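Local coordinates for protein pilus tip adhesin Cpa (Streptococcus pyogenes, PDB 4C0Z) that forms part of the pilus tip and mediates host-cell adhesion by binding surface targets covalently through reactive thioester bonds, at residues A133-Y136 and Y137-S141. Sequence-based numbering, arbitrary orientation.
Sequences AIWY and YTDSS
A chi1 of 177° swings the Tyr136 ring away from its own amide nitrogen, whereas Tyr137 turns CG back beside its own N (chi1 -73°), and these two settings let the neighbouring rings meet. They form a T-shaped stack beside a Schellman-like C-cap, which ends helix 123-138 in the N-terminal thioester domain of Cpa. The edge of Tyr136 points at a face of Tyr137, with planes 86° apart and centroids 5.0 Å apart. Tyr136 CD2 sits over that face, toward its rim, 3.6 Å from Tyr137 CE2. Arg92 adds a cation-pi contact to Tyr136.

Two backbone carbonyls each accept two N-H groups at the helix end. Ile134 O accepts a nearly straight helical bond from Thr138 N (2.9 Å) and a more bent one from Tyr137 N (3.0 Å). Trp135 O is gripped from opposite faces of its plane by Asp139 N (2.9 Å) and Ser141 N (3.3 Å). Asp139 is the first residue to leave helical backbone angles, and Ser140 then takes left-handed ones that bring Ser141 N back to this carbonyl.

Thr138 OG1 lies at the edge of the Trp135 ring. Its one hydrogen has two candidate acceptors, Asp139 OD1 (2.9 Å) and Ile134 O. Asp139 in turn accepts backbone N-H groups of Asn57 (OD1) and Leu58 (OD2). Asn57, Leu58 and Trp135 all belong to the spermidine pocket, which includes the thioester residues Cys55 and Gln204. At the turn itself, Ser140 CA makes a C-H...O contact with Tyr136 O at 3.2 Å.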
ATOM      1  N   ALA I 133      -3.495   7.243 -10.653  1.00 43.60           N
ATOM      2  CA  ALA I 133      -4.746   7.988 -10.795  1.00 44.92           C
ATOM      3  C   ALA I 133      -5.914   7.176 -10.174  1.00 45.11           C
ATOM      4  O   ALA I 133      -6.754   7.744  -9.473  1.00 43.23           O
ATOM      5  CB  ALA I 133      -5.013   8.297 -12.258  1.00 48.67           C
ATOM      6  N   ILE I 134      -5.924   5.850 -10.376  1.00 41.33           N
ATOM      7  CA  ILE I 134      -6.910   4.941  -9.768  1.00 40.73           C
ATOM      8  C   ILE I 134      -6.842   5.001  -8.218  1.00 41.89           C
ATOM      9  O   ILE I 134      -7.875   5.217  -7.572  1.00 42.43           O
ATOM     10  CB  ILE I 134      -6.756   3.483 -10.314  1.00 41.98           C
ATOM     11  CG1 ILE I 134      -7.217   3.374 -11.823  1.00 44.41           C
ATOM     12  CG2 ILE I 134      -7.464   2.448  -9.416  1.00 39.11           C
ATOM     13  CD1 ILE I 134      -8.717   3.620 -12.104  1.00 54.09           C
ATOM     14  N   TRP I 135      -5.628   4.863  -7.647  1.00 36.18           N
ATOM     15  CA  TRP I 135      -5.390   4.909  -6.194  1.00 34.90           C
ATOM     16  C   TRP I 135      -5.838   6.213  -5.572  1.00 37.63           C
ATOM     17  O   TRP I 135      -6.289   6.199  -4.428  1.00 36.32           O
ATOM     18  CB  TRP I 135      -3.919   4.661  -5.846  1.00 32.42           C
ATOM     19  CG  TRP I 135      -3.480   3.241  -5.980  1.00 32.19           C
ATOM     20  CD1 TRP I 135      -4.228   2.125  -5.757  1.00 33.96           C
ATOM     21  CD2 TRP I 135      -2.143   2.786  -6.220  1.00 31.25           C
ATOM     22  NE1 TRP I 135      -3.457   1.007  -5.909  1.00 31.76           N
ATOM     23  CE2 TRP I 135      -2.173   1.380  -6.197  1.00 32.40           C
ATOM     24  CE3 TRP I 135      -0.927   3.433  -6.484  1.00 33.04           C
ATOM     25  CZ2 TRP I 135      -1.042   0.608  -6.431  1.00 31.17           C
ATOM     26  CZ3 TRP I 135       0.189   2.669  -6.728  1.00 33.50           C
ATOM     27  CH2 TRP I 135       0.136   1.274  -6.674  1.00 32.75           C
ATOM     28  N   TYR I 136      -5.716   7.336  -6.319  1.00 34.51           N
ATOM     29  CA  TYR I 136      -6.160   8.646  -5.869  1.00 36.30           C
ATOM     30  C   TYR I 136      -7.663   8.571  -5.498  1.00 43.26           C
ATOM     31  O   TYR I 136      -8.075   9.137  -4.490  1.00 41.96           O
ATOM     32  CB  TYR I 136      -5.911   9.699  -6.981  1.00 39.72           C
ATOM     33  CG  TYR I 136      -6.408  11.086  -6.645  1.00 43.40           C
ATOM     34  CD1 TYR I 136      -5.669  11.935  -5.828  1.00 45.80           C
ATOM     35  CD2 TYR I 136      -7.610  11.557  -7.157  1.00 46.57           C
ATOM     36  CE1 TYR I 136      -6.122  13.219  -5.524  1.00 50.76           C
ATOM     37  CE2 TYR I 136      -8.075  12.837  -6.855  1.00 49.92           C
ATOM     38  CZ  TYR I 136      -7.331  13.662  -6.034  1.00 57.19           C
ATOM     39  OH  TYR I 136      -7.788  14.913  -5.717  1.00 61.45           O
ATOM     40  N   TYR I 137      -8.463   7.840  -6.295  1.00 42.26           N
ATOM     41  CA  TYR I 137      -9.900   7.714  -6.044  1.00 43.54           C
ATOM     42  C   TYR I 137     -10.268   6.543  -5.144  1.00 46.10           C
ATOM     43  O   TYR I 137     -11.089   6.715  -4.249  1.00 47.43           O
ATOM     44  CB  TYR I 137     -10.692   7.665  -7.361  1.00 46.61           C
ATOM     45  CG  TYR I 137     -10.759   9.017  -8.037  1.00 51.77           C
ATOM     46  CD1 TYR I 137     -11.630  10.005  -7.581  1.00 55.48           C
ATOM     47  CD2 TYR I 137      -9.908   9.334  -9.092  1.00 53.95           C
ATOM     48  CE1 TYR I 137     -11.659  11.270  -8.170  1.00 58.28           C
ATOM     49  CE2 TYR I 137      -9.948  10.586  -9.708  1.00 57.99           C
ATOM     50  CZ  TYR I 137     -10.823  11.550  -9.243  1.00 64.83           C
ATOM     51  OH  TYR I 137     -10.827  12.780  -9.847  1.00 68.78           O
ATOM     52  N   THR I 138      -9.691   5.370  -5.377  1.00 39.42           N
ATOM     53  CA  THR I 138     -10.046   4.167  -4.618  1.00 37.13           C
ATOM     54  C   THR I 138      -9.535   4.143  -3.177  1.00 39.56           C
ATOM     55  O   THR I 138     -10.160   3.521  -2.315  1.00 37.57           O
ATOM     56  CB  THR I 138      -9.542   2.923  -5.337  1.00 37.13           C
ATOM     57  OG1 THR I 138      -8.116   2.948  -5.373  1.00 35.00           O
ATOM     58  CG2 THR I 138     -10.139   2.756  -6.719  1.00 37.44           C
ATOM     59  N   ASP I 139      -8.383   4.774  -2.931  1.00 36.08           N
ATOM     60  CA  ASP I 139      -7.724   4.742  -1.628  1.00 34.21           C
ATOM     61  C   ASP I 139      -7.418   6.118  -1.060  1.00 40.79           C
ATOM     62  O   ASP I 139      -6.721   6.208  -0.052  1.00 40.71           O
ATOM     63  CB  ASP I 139      -6.436   3.922  -1.761  1.00 32.62           C
ATOM     64  CG  ASP I 139      -6.700   2.442  -1.845  1.00 34.28           C
ATOM     65  OD1 ASP I 139      -6.917   1.939  -2.975  1.00 38.78           O
ATOM     66  OD2 ASP I 139      -6.778   1.795  -0.777  1.00 33.78           O
ATOM     67  N   SER I 140      -7.943   7.178  -1.688  1.00 40.72           N
ATOM     68  CA  SER I 140      -7.705   8.581  -1.312  1.00 42.74           C
ATOM     69  C   SER I 140      -6.193   8.852  -1.143  1.00 45.94           C
ATOM     70  O   SER I 140      -5.781   9.495  -0.170  1.00 45.11           O
ATOM     71  CB  SER I 140      -8.511   8.978  -0.070  1.00 45.73           C
ATOM     72  OG  SER I 140      -9.898   8.758  -0.255  1.00 52.46           O
ATOM     73  N   SER I 141      -5.361   8.305  -2.066  1.00 42.43           N
ATOM     74  CA  SER I 141      -3.918   8.518  -1.975  1.00 41.81           C
ATOM     75  C   SER I 141      -3.588   9.984  -2.222  1.00 49.55           C
ATOM     76  O   SER I 141      -4.201  10.631  -3.078  1.00 52.52           O
ATOM     77  CB  SER I 141      -3.137   7.581  -2.884  1.00 44.28           C
ATOM     78  OG  SER I 141      -3.231   7.990  -4.236  1.00 64.55           O
TER